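Local coordinates for protein carboxylesterase YbfK (Bacillus subtilis, PDB 4CCY) that hydrolyses carboxylic esters to an alcohol and a carboxylate as a cytoplasmic carboxylesterase of the alpha/beta hydrolase superfamily, at residues E179-I182 and K183-T186; H248-M251 and A252-A256; W206-E209 and Q210-L213. All coordinates share one frame; numbering follows the deposited sequence.

Contact 1. Residues E179-I182 and K183-T186; sequences ESYI and KWIT. With NA (sodium ion), chain D.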
ATOM      1  N   GLU A 179     -15.879   0.529  11.276  1.00 22.72           N
ATOM      2  CA  GLU A 179     -15.454   1.020  12.592  1.00 24.34           C
ATOM      3  C   GLU A 179     -14.796  -0.088  13.398  1.00 23.77           C
ATOM      4  O   GLU A 179     -13.783   0.138  14.059  1.00 24.06           O
ATOM      5  CB  GLU A 179     -16.640   1.532  13.407  1.00 26.68           C
ATOM      6  CG  GLU A 179     -17.674   2.308  12.625  1.00 28.78           C
ATOM      7  CD  GLU A 179     -17.654   3.778  12.930  1.00 30.67           C
ATOM      8  OE1 GLU A 179     -16.551   4.338  13.104  1.00 31.25           O
ATOM      9  OE2 GLU A 179     -18.744   4.371  12.990  1.00 32.96           O
ATOM     10  N   SER A 180     -15.407  -1.270  13.372  1.00 23.58           N
ATOM     11  CA  SER A 180     -14.857  -2.442  14.044  1.00 23.19           C
ATOM     12  C   SER A 180     -13.464  -2.771  13.484  1.00 21.15           C
ATOM     13  O   SER A 180     -12.532  -3.016  14.239  1.00 20.93           O
ATOM     14  CB  SER A 180     -15.817  -3.630  13.903  1.00 23.82           C
ATOM     15  OG  SER A 180     -15.223  -4.837  14.350  1.00 24.00           O
ATOM     16  N   TYR A 181     -13.331  -2.743  12.163  1.00 20.13           N
ATOM     17  CA  TYR A 181     -12.043  -2.977  11.508  1.00 19.09           C
ATOM     18  C   TYR A 181     -11.004  -1.956  11.945  1.00 18.25           C
ATOM     19  O   TYR A 181      -9.876  -2.306  12.281  1.00 17.30           O
ATOM     20  CB  TYR A 181     -12.212  -2.881  10.002  1.00 19.97           C
ATOM     21  CG  TYR A 181     -10.965  -3.167   9.192  1.00 21.22           C
ATOM     22  CD1 TYR A 181     -10.489  -4.461   9.063  1.00 22.03           C
ATOM     23  CD2 TYR A 181     -10.282  -2.144   8.520  1.00 22.44           C
ATOM     24  CE1 TYR A 181      -9.359  -4.738   8.307  1.00 23.33           C
ATOM     25  CE2 TYR A 181      -9.152  -2.418   7.752  1.00 23.81           C
ATOM     26  CZ  TYR A 181      -8.702  -3.728   7.646  1.00 23.76           C
ATOM     27  OH  TYR A 181      -7.592  -4.059   6.893  1.00 24.63           O
ATOM     28  N   ILE A 182     -11.408  -0.689  11.923  1.00 18.49           N
ATOM     29  CA  ILE A 182     -10.519   0.431  12.229  1.00 18.55           C
ATOM     30  C   ILE A 182     -10.033   0.341  13.678  1.00 19.28           C
ATOM     31  O   ILE A 182      -8.841   0.492  13.942  1.00 18.96           O
ATOM     32  CB  ILE A 182     -11.202   1.795  11.943  1.00 19.05           C
ATOM     33  CG1 ILE A 182     -11.280   2.043  10.429  1.00 18.66           C
ATOM     34  CG2 ILE A 182     -10.470   2.944  12.647  1.00 19.54           C
ATOM     35  CD1 ILE A 182     -12.179   3.199  10.026  1.00 19.44           C
ATOM     36  N   LYS A 183     -10.959   0.071  14.595  1.00 20.16           N
ATOM     37  CA  LYS A 183     -10.663   0.003  16.019  1.00 22.24           C
ATOM     38  C   LYS A 183      -9.621  -1.084  16.294  1.00 21.84           C
ATOM     39  O   LYS A 183      -8.721  -0.922  17.118  1.00 22.56           O
ATOM     40  CB  LYS A 183     -11.956  -0.282  16.780  1.00 24.50           C
ATOM     41  CG  LYS A 183     -11.876  -0.208  18.289  1.00 27.55           C
ATOM     42  CD  LYS A 183     -13.176  -0.722  18.905  1.00 30.78           C
ATOM     43  CE  LYS A 183     -14.320   0.278  18.740  1.00 33.39           C
ATOM     44  NZ  LYS A 183     -15.665  -0.272  19.099  1.00 35.94           N
ATOM     45  N   TRP A 184      -9.749  -2.180  15.563  1.00 20.62           N
ATOM     46  CA  TRP A 184      -8.898  -3.339  15.706  1.00 20.52           C
ATOM     47  C   TRP A 184      -7.542  -3.118  15.097  1.00 19.80           C
ATOM     48  O   TRP A 184      -6.531  -3.420  15.716  1.00 20.37           O
ATOM     49  CB  TRP A 184      -9.604  -4.523  15.054  1.00 19.84           C
ATOM     50  CG  TRP A 184      -8.734  -5.713  14.772  1.00 19.85           C
ATOM     51  CD1 TRP A 184      -8.177  -6.604  15.691  1.00 20.50           C
ATOM     52  CD2 TRP A 184      -8.316  -6.204  13.449  1.00 19.32           C
ATOM     53  NE1 TRP A 184      -7.444  -7.571  15.044  1.00 20.68           N
ATOM     54  CE2 TRP A 184      -7.494  -7.394  13.697  1.00 19.90           C
ATOM     55  CE3 TRP A 184      -8.531  -5.784  12.124  1.00 18.51           C
ATOM     56  CZ2 TRP A 184      -6.927  -8.122  12.654  1.00 19.79           C
ATOM     57  CZ3 TRP A 184      -7.963  -6.532  11.094  1.00 18.36           C
ATOM     58  CH2 TRP A 184      -7.170  -7.662  11.351  1.00 18.77           C
ATOM     59  N   ILE A 185      -7.513  -2.583  13.879  1.00 22.67           N
ATOM     60  CA  ILE A 185      -6.264  -2.407  13.139  1.00 22.31           C
ATOM     61  C   ILE A 185      -5.373  -1.288  13.714  1.00 22.33           C
ATOM     62  O   ILE A 185      -4.147  -1.411  13.725  1.00 22.75           O
ATOM     63  CB  ILE A 185      -6.527  -2.225  11.619  1.00 20.76           C
ATOM     64  CG1 ILE A 185      -5.310  -2.640  10.797  1.00 21.17           C
ATOM     65  CG2 ILE A 185      -6.961  -0.804  11.277  1.00 19.31           C
ATOM     66  CD1 ILE A 185      -5.128  -4.136  10.714  1.00 23.42           C
ATOM     67  N   THR A 186      -5.993  -0.213  14.202  1.00 21.78           N
ATOM     68  CA  THR A 186      -5.239   0.898  14.789  1.00 22.39           C
ATOM     69  C   THR A 186      -4.609   0.513  16.114  1.00 25.09           C
ATOM     70  O   THR A 186      -3.481   0.904  16.389  1.00 26.84           O
ATOM     71  CB  THR A 186      -6.085   2.173  15.003  1.00 20.96           C
ATOM     72  OG1 THR A 186      -7.237   1.877  15.813  1.00 20.59           O
ATOM     73  CG2 THR A 186      -6.497   2.792  13.673  1.00 18.93           C
TER
HETATM   74 NA    NA D1298      -7.451   3.025  17.969  1.00 19.03          NA
HETATM   75  O   HOH W   1      -8.630   1.298  18.685  1.00 21.31           O
HETATM   76  O   HOH W   2      -9.048   4.349  16.867  1.00 17.56           O
HETATM   77  O   HOH W   3      -7.370   4.359  19.823  1.00 17.82           O
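Thr186 OG1 reaches back one turn to donate to Ile182 O at 2.8 Å, near the C-terminal end of the alpha-helix 175-186 of this alpha/beta hydrolase, and the same hydroxyl oxygen binds a sodium ion at 2.5 Å. With OG1 between the backbone N and the carbonyl carbon (chi1 56°), the hydroxyl faces both the preceding turn and the ion. Ile182 O also accepts the helical bond from Thr186 N, 2.9 Å away, and its two donors arrive from opposite faces of the carbonyl plane. Three waters and the carbonyl oxygens of Gly187 and Tyr190 complete the ion's shell.

On another face of the helix Tyr181 and Trp184 meet. Tyr181 CE1 touches Trp184 CZ3 at 3.6 Å, lying in the plane of the indole at its edge, while the rings are inclined at 54°, an oblique pairing. Trp184 is further positioned by a stack on Tyr168. An alanine in place of Tyr181 would probably leave the CZ3 edge of the indole without this neighbour and freer to shift against Tyr168. Ile185 CG2 packs on the backbone at Tyr181 O, 3.4 Å away, and the Ile185 side chain touches His273, by similarity a member of the charge relay. Farther out, one of the sodium-bound waters donates to Lys183 O at 2.7 Å, tying the ion to the helix a second time.

Contact 2. Residues H248-M251 and A252-A256; sequences HQQM and AFERA. With NA (sodium ion), chain C.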
ATOM      1  N   HIS A 248       1.711 -12.744  13.296  1.00 17.79           N
ATOM      2  CA  HIS A 248       2.883 -12.773  14.172  1.00 18.49           C
ATOM      3  C   HIS A 248       4.049 -12.178  13.451  1.00 17.69           C
ATOM      4  O   HIS A 248       4.760 -12.869  12.710  1.00 17.24           O
ATOM      5  CB  HIS A 248       3.210 -14.195  14.622  1.00 19.51           C
ATOM      6  CG  HIS A 248       2.240 -14.752  15.638  1.00 20.62           C
ATOM      7  ND1 HIS A 248       1.915 -14.092  16.765  1.00 21.53           N
ATOM      8  CD2 HIS A 248       1.529 -15.940  15.661  1.00 21.19           C
ATOM      9  CE1 HIS A 248       1.026 -14.813  17.470  1.00 22.38           C
ATOM     10  NE2 HIS A 248       0.794 -15.946  16.800  1.00 22.20           N
ATOM     11  N   GLN A 249       4.280 -10.891  13.683  1.00 17.57           N
ATOM     12  CA  GLN A 249       5.340 -10.179  12.956  1.00 17.17           C
ATOM     13  C   GLN A 249       6.743 -10.700  13.277  1.00 17.74           C
ATOM     14  O   GLN A 249       7.646 -10.560  12.461  1.00 17.39           O
ATOM     15  CB  GLN A 249       5.233  -8.656  13.134  1.00 17.00           C
ATOM     16  CG  GLN A 249       5.617  -8.116  14.512  1.00 17.51           C
ATOM     17  CD  GLN A 249       4.669  -8.549  15.607  1.00 18.05           C
ATOM     18  OE1 GLN A 249       3.480  -8.785  15.373  1.00 18.15           O
ATOM     19  NE2 GLN A 249       5.184  -8.658  16.806  1.00 18.73           N
ATOM     20  N   GLN A 250       6.927 -11.321  14.445  1.00 18.85           N
ATOM     21  CA  GLN A 250       8.222 -11.933  14.769  1.00 19.76           C
ATOM     22  C   GLN A 250       8.575 -13.048  13.766  1.00 19.45           C
ATOM     23  O   GLN A 250       9.660 -13.038  13.179  1.00 19.17           O
ATOM     24  CB  GLN A 250       8.264 -12.450  16.220  1.00 21.25           C
ATOM     25  CG  GLN A 250       9.641 -12.927  16.677  1.00 22.77           C
ATOM     26  CD  GLN A 250      10.719 -11.857  16.588  1.00 23.09           C
ATOM     27  OE1 GLN A 250      10.492 -10.683  16.896  1.00 23.22           O
ATOM     28  NE2 GLN A 250      11.907 -12.262  16.177  1.00 23.90           N
ATOM     29  N   MET A 251       7.650 -13.986  13.566  1.00 19.44           N
ATOM     30  CA  MET A 251       7.808 -15.063  12.587  1.00 19.34           C
ATOM     31  C   MET A 251       7.997 -14.549  11.150  1.00 18.20           C
ATOM     32  O   MET A 251       8.783 -15.101  10.403  1.00 18.28           O
ATOM     33  CB  MET A 251       6.610 -16.018  12.653  1.00 20.51           C
ATOM     34  CG  MET A 251       6.498 -16.804  13.961  1.00 22.98           C
ATOM     35  SD  MET A 251       5.031 -17.862  14.040  1.00 25.57           S
ATOM     36  CE  MET A 251       5.301 -18.985  12.662  1.00 24.20           C
ATOM     37  N   ALA A 252       7.258 -13.512  10.763  1.00 17.27           N
ATOM     38  CA  ALA A 252       7.407 -12.919   9.435  1.00 16.22           C
ATOM     39  C   ALA A 252       8.804 -12.313   9.288  1.00 16.22           C
ATOM     40  O   ALA A 252       9.483 -12.538   8.282  1.00 16.11           O
ATOM     41  CB  ALA A 252       6.341 -11.864   9.209  1.00 15.58           C
ATOM     42  N   PHE A 253       9.226 -11.564  10.308  1.00 16.08           N
ATOM     43  CA  PHE A 253      10.581 -11.007  10.391  1.00 16.39           C
ATOM     44  C   PHE A 253      11.681 -12.080  10.292  1.00 17.23           C
ATOM     45  O   PHE A 253      12.564 -11.996   9.426  1.00 16.67           O
ATOM     46  CB  PHE A 253      10.737 -10.163  11.668  1.00 16.17           C
ATOM     47  CG  PHE A 253      12.164  -9.852  12.016  1.00 16.81           C
ATOM     48  CD1 PHE A 253      12.830  -8.797  11.397  1.00 16.23           C
ATOM     49  CD2 PHE A 253      12.852 -10.628  12.959  1.00 17.63           C
ATOM     50  CE1 PHE A 253      14.148  -8.515  11.709  1.00 16.92           C
ATOM     51  CE2 PHE A 253      14.174 -10.348  13.279  1.00 18.46           C
ATOM     52  CZ  PHE A 253      14.825  -9.291  12.655  1.00 17.89           C
ATOM     53  N   GLU A 254      11.620 -13.084  11.169  1.00 18.75           N
ATOM     54  CA  GLU A 254      12.577 -14.194  11.142  1.00 20.29           C
ATOM     55  C   GLU A 254      12.661 -14.870   9.761  1.00 19.78           C
ATOM     56  O   GLU A 254      13.760 -15.056   9.204  1.00 19.45           O
ATOM     57  CB  GLU A 254      12.256 -15.224  12.236  1.00 22.85           C
ATOM     58  CG  GLU A 254      12.626 -14.755  13.636  1.00 26.04           C
ATOM     59  CD  GLU A 254      12.531 -15.855  14.679  1.00 29.07           C
ATOM     60  OE1 GLU A 254      12.711 -17.045  14.328  1.00 31.59           O
ATOM     61  OE2 GLU A 254      12.290 -15.532  15.862  1.00 30.50           O
ATOM     62  N   ARG A 255      11.497 -15.214   9.208  1.00 18.79           N
ATOM     63  CA  ARG A 255      11.417 -15.844   7.888  1.00 18.55           C
ATOM     64  C   ARG A 255      12.031 -14.971   6.775  1.00 17.82           C
ATOM     65  O   ARG A 255      12.876 -15.437   6.007  1.00 18.24           O
ATOM     66  CB  ARG A 255       9.962 -16.230   7.566  1.00 18.05           C
ATOM     67  CG  ARG A 255       9.840 -17.234   6.445  1.00 18.23           C
ATOM     68  CD  ARG A 255       8.415 -17.732   6.215  1.00 17.73           C
ATOM     69  NE  ARG A 255       8.389 -18.476   4.958  1.00 17.79           N
ATOM     70  CZ  ARG A 255       7.899 -18.026   3.802  1.00 17.35           C
ATOM     71  NH1 ARG A 255       7.311 -16.840   3.725  1.00 16.25           N
ATOM     72  NH2 ARG A 255       7.973 -18.792   2.713  1.00 17.57           N
ATOM     73  N   ALA A 256      11.619 -13.711   6.702  1.00 17.01           N
ATOM     74  CA  ALA A 256      12.152 -12.789   5.697  1.00 16.61           C
ATOM     75  C   ALA A 256      13.670 -12.622   5.823  1.00 16.95           C
ATOM     76  O   ALA A 256      14.392 -12.668   4.824  1.00 16.82           O
ATOM     77  CB  ALA A 256      11.464 -11.439   5.798  1.00 15.83           C
TER
HETATM   78 NA    NA C1297       1.409  -9.354  16.211  1.00 13.61          NA
HETATM   79  O   HOH W   4       2.405 -11.441  17.244  1.00 23.55           O
HETATM   80  O   HOH W   5       1.967  -8.264  18.320  1.00 22.41           O
HETATM   81  O   HOH W   6      -0.882 -10.584  16.763  1.00 18.01           O
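His248 O receives the amide of Ala252 at 3.2 Å in the carbonyl plane, and from this N-cap position helix 249-259 begins, the connecting helix of the beta-alpha-beta unit between parallel strands 236-241 and 264-268. Three more bonds of the same four-residue spacing follow in order, as in a regular alpha-helix; the one from Glu254 N to Gln250 O is short, 2.8 Å, and almost straight at 177°.

One outer face carries Gln250 and Glu254. Gln250 CG lies anti to the backbone N and the chain then bends at chi2 (58°), which swings the amide forward along the helix; NE2 gives a weak hydrogen bond to Glu254 OE2 at 3.3 Å, the amide and carboxylate planes 66° apart. The same NE2 approaches Phe253 CD2 obliquely at 3.7 Å. Phe253 itself packs on Phe240, Ala265 and Ile267, and Ala252 also meets Phe240, holding the helix against both strands. Arg255 points elsewhere, to the carbonyls of Phe224 and Phe158 and a salt bridge with Asp226.

At the N-terminal end Gln249 turns its side chain to a sodium ion, OE1 binding at 2.3 Å beside the carbonyl oxygens of Glu244 and Tyr247. A water bound to the same ion lies in the plane of the His248 ring, hydrogen-bonded to ND1 at 2.7 Å.

Contact 3. Residues W206-E209 and Q210-L213; sequences WQDE and QRSL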
ATOM      1  N   TRP A 206     -20.055   2.613   0.665  1.00 22.16           N
ATOM      2  CA  TRP A 206     -20.269   2.580  -0.769  1.00 22.99           C
ATOM      3  C   TRP A 206     -20.264   1.160  -1.253  1.00 23.30           C
ATOM      4  O   TRP A 206     -19.237   0.503  -1.231  1.00 22.13           O
ATOM      5  CB  TRP A 206     -19.209   3.426  -1.483  1.00 21.90           C
ATOM      6  CG  TRP A 206     -19.382   3.508  -2.987  1.00 22.12           C
ATOM      7  CD1 TRP A 206     -20.548   3.316  -3.724  1.00 23.28           C
ATOM      8  CD2 TRP A 206     -18.353   3.833  -3.982  1.00 21.46           C
ATOM      9  NE1 TRP A 206     -20.312   3.481  -5.069  1.00 23.54           N
ATOM     10  CE2 TRP A 206     -19.018   3.790  -5.292  1.00 22.43           C
ATOM     11  CE3 TRP A 206     -16.993   4.130  -3.925  1.00 20.46           C
ATOM     12  CZ2 TRP A 206     -18.333   4.049  -6.472  1.00 22.59           C
ATOM     13  CZ3 TRP A 206     -16.317   4.396  -5.124  1.00 20.42           C
ATOM     14  CH2 TRP A 206     -16.970   4.342  -6.362  1.00 21.43           C
ATOM     15  N   GLN A 207     -21.425   0.678  -1.687  1.00 26.18           N
ATOM     16  CA  GLN A 207     -21.552  -0.687  -2.179  1.00 28.09           C
ATOM     17  C   GLN A 207     -21.199  -0.768  -3.662  1.00 28.13           C
ATOM     18  O   GLN A 207     -22.044  -0.537  -4.523  1.00 30.30           O
ATOM     19  CB  GLN A 207     -22.967  -1.232  -1.922  1.00 31.74           C
ATOM     20  CG  GLN A 207     -23.318  -1.366  -0.442  1.00 33.94           C
ATOM     21  CD  GLN A 207     -22.252  -2.107   0.358  1.00 33.94           C
ATOM     22  OE1 GLN A 207     -21.587  -1.523   1.215  1.00 34.73           O
ATOM     23  NE2 GLN A 207     -22.081  -3.393   0.075  1.00 34.40           N
ATOM     24  N   ASP A 208     -19.944  -1.091  -3.953  1.00 26.41           N
ATOM     25  CA  ASP A 208     -19.482  -1.224  -5.328  1.00 26.17           C
ATOM     26  C   ASP A 208     -18.579  -2.456  -5.420  1.00 24.65           C
ATOM     27  O   ASP A 208     -17.447  -2.459  -4.921  1.00 22.70           O
ATOM     28  CB  ASP A 208     -18.758   0.054  -5.747  1.00 26.62           C
ATOM     29  CG  ASP A 208     -18.424   0.098  -7.222  1.00 27.53           C
ATOM     30  OD1 ASP A 208     -19.160  -0.478  -8.042  1.00 29.79           O
ATOM     31  OD2 ASP A 208     -17.426   0.749  -7.573  1.00 27.84           O
ATOM     32  N   GLU A 209     -19.089  -3.511  -6.043  1.00 25.37           N
ATOM     33  CA  GLU A 209     -18.388  -4.801  -6.011  1.00 26.03           C
ATOM     34  C   GLU A 209     -17.060  -4.806  -6.783  1.00 24.30           C
ATOM     35  O   GLU A 209     -16.120  -5.521  -6.399  1.00 23.79           O
ATOM     36  CB  GLU A 209     -19.306  -5.992  -6.363  1.00 28.40           C
ATOM     37  CG  GLU A 209     -20.025  -5.905  -7.697  1.00 31.68           C
ATOM     38  CD  GLU A 209     -20.987  -7.066  -7.937  1.00 34.44           C
ATOM     39  OE1 GLU A 209     -22.020  -7.159  -7.233  1.00 35.81           O
ATOM     40  OE2 GLU A 209     -20.715  -7.889  -8.842  1.00 36.34           O
ATOM     41  N   GLN A 210     -16.983  -3.994  -7.838  1.00 22.76           N
ATOM     42  CA  GLN A 210     -15.758  -3.829  -8.624  1.00 21.83           C
ATOM     43  C   GLN A 210     -14.619  -3.172  -7.839  1.00 20.30           C
ATOM     44  O   GLN A 210     -13.458  -3.288  -8.214  1.00 19.26           O
ATOM     45  CB  GLN A 210     -16.035  -2.993  -9.878  1.00 22.28           C
ATOM     46  CG  GLN A 210     -16.629  -3.768 -11.045  1.00 23.60           C
ATOM     47  CD  GLN A 210     -17.079  -2.847 -12.170  1.00 24.46           C
ATOM     48  OE1 GLN A 210     -18.036  -2.087 -12.012  1.00 25.16           O
ATOM     49  NE2 GLN A 210     -16.395  -2.911 -13.308  1.00 24.29           N
ATOM     50  N   ARG A 211     -14.967  -2.465  -6.769  1.00 19.68           N
ATOM     51  CA  ARG A 211     -13.994  -1.777  -5.934  1.00 18.86           C
ATOM     52  C   ARG A 211     -13.936  -2.391  -4.525  1.00 18.95           C
ATOM     53  O   ARG A 211     -13.375  -1.799  -3.592  1.00 18.14           O
ATOM     54  CB  ARG A 211     -14.295  -0.272  -5.887  1.00 18.50           C
ATOM     55  CG  ARG A 211     -14.210   0.402  -7.250  1.00 19.15           C
ATOM     56  CD  ARG A 211     -14.261   1.923  -7.189  1.00 19.31           C
ATOM     57  NE  ARG A 211     -14.673   2.419  -8.497  1.00 20.39           N
ATOM     58  CZ  ARG A 211     -14.545   3.667  -8.940  1.00 21.15           C
ATOM     59  NH1 ARG A 211     -13.988   4.620  -8.199  1.00 20.94           N
ATOM     60  NH2 ARG A 211     -14.978   3.960 -10.152  1.00 22.03           N
ATOM     61  N   SER A 212     -14.509  -3.584  -4.386  1.00 19.70           N
ATOM     62  CA  SER A 212     -14.465  -4.317  -3.130  1.00 20.68           C
ATOM     63  C   SER A 212     -13.344  -5.340  -3.186  1.00 21.38           C
ATOM     64  O   SER A 212     -13.325  -6.197  -4.071  1.00 22.24           O
ATOM     65  CB  SER A 212     -15.798  -5.026  -2.869  1.00 21.74           C
ATOM     66  OG  SER A 212     -16.843  -4.084  -2.751  1.00 22.50           O
ATOM     67  N   LEU A 213     -12.400  -5.233  -2.259  1.00 24.14           N
ATOM     68  CA  LEU A 213     -11.317  -6.193  -2.171  1.00 23.43           C
ATOM     69  C   LEU A 213     -11.884  -7.540  -1.782  1.00 24.34           C
ATOM     70  O   LEU A 213     -12.725  -7.628  -0.884  1.00 24.96           O
ATOM     71  CB  LEU A 213     -10.280  -5.738  -1.151  1.00 22.98           C
ATOM     72  CG  LEU A 213      -9.360  -4.598  -1.589  1.00 22.34           C
ATOM     73  CD1 LEU A 213      -8.684  -4.017  -0.364  1.00 21.63           C
ATOM     74  CD2 LEU A 213      -8.337  -5.054  -2.615  1.00 21.47           C
TER
HETATM   75  O   HOH W   7     -18.621  -2.665  -1.185  1.00 17.67           O
HETATM   76  O   HOH W   8     -19.391  -2.475  -9.491  1.00 26.96           O
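Trp206 and Arg211 form the tightly packed side of this contact. The indole drives its CH2 corner against one face of the guanidinium, 3.3 Å above that plane and offset toward its rim, while Arg211 NH1 lies 3.5 Å from Trp206 CH2 and in the plane of the indole at its edge. With the two planes 63° apart, the indole presents its rim, not its pi face, to the cation. One face of the indole is instead covered near its rim by Asp208 CB. Asp208 CG is anti to the backbone N (chi1 -171°), which carries OD2 across to Arg211 NE, where a rather long salt bridge of 3.3 Å closes; carboxylate and guanidinium are turned 49° against each other. Beyond the contact, Arg211 NH1 donates to Asn93 O and is hydrogen-bonded to Tyr18 OH, so the buried guanidinium is held from several directions, and Trp206 packs on helix 12-24.

The backbone bend is gripped at Asp208 O, which accepts from Arg211 N at 3.1 Å and from Ser212 OG at 2.8 Å, from opposite faces of its plane and each well out of it.

The other side is wetter. A water donates to Asp208 OD1 at 2.5 Å and to Gln210 OE1, and accepts from Gln210 N, bridging the Asp208 carboxylate to the backbone and side-chain amides of Gln210. A second water links Trp206 O to Ser212 OG. Glu209 is exposed; its backbone O takes a weak bond from Ser212 N, 3.2 Å away, and a hydrogen bond from Lys214 NZ. The bond from Arg211 N back to Asp208 O, three residues earlier, with helical angles at Glu209 and Gln210, is that of a single 3-10 turn, here set in the loop between helix 194-205 and strand 222-223.

Overall arrangement
Contacts 1 and 2 lie near the charge-relay residues assigned by similarity, each with its own sodium ion. Their centres are 23 Å apart and their nearest atoms about 10 Å, so they do not touch, but the side chain of Ile185 in contact 1 comes within about 4 Å of that of His273 and about 5 Å of that of Glu244, while the side chain of Gln249 in contact 2 comes within about 4 Å of that of Glu244, so Glu244 is approached from both helices. Contact 3 lies away from these sites, its centre 19 Å from that of contact 1 and 32 Å from that of contact 2; helix 194-205, which leads into it, packs against helix 175-186 of contact 1.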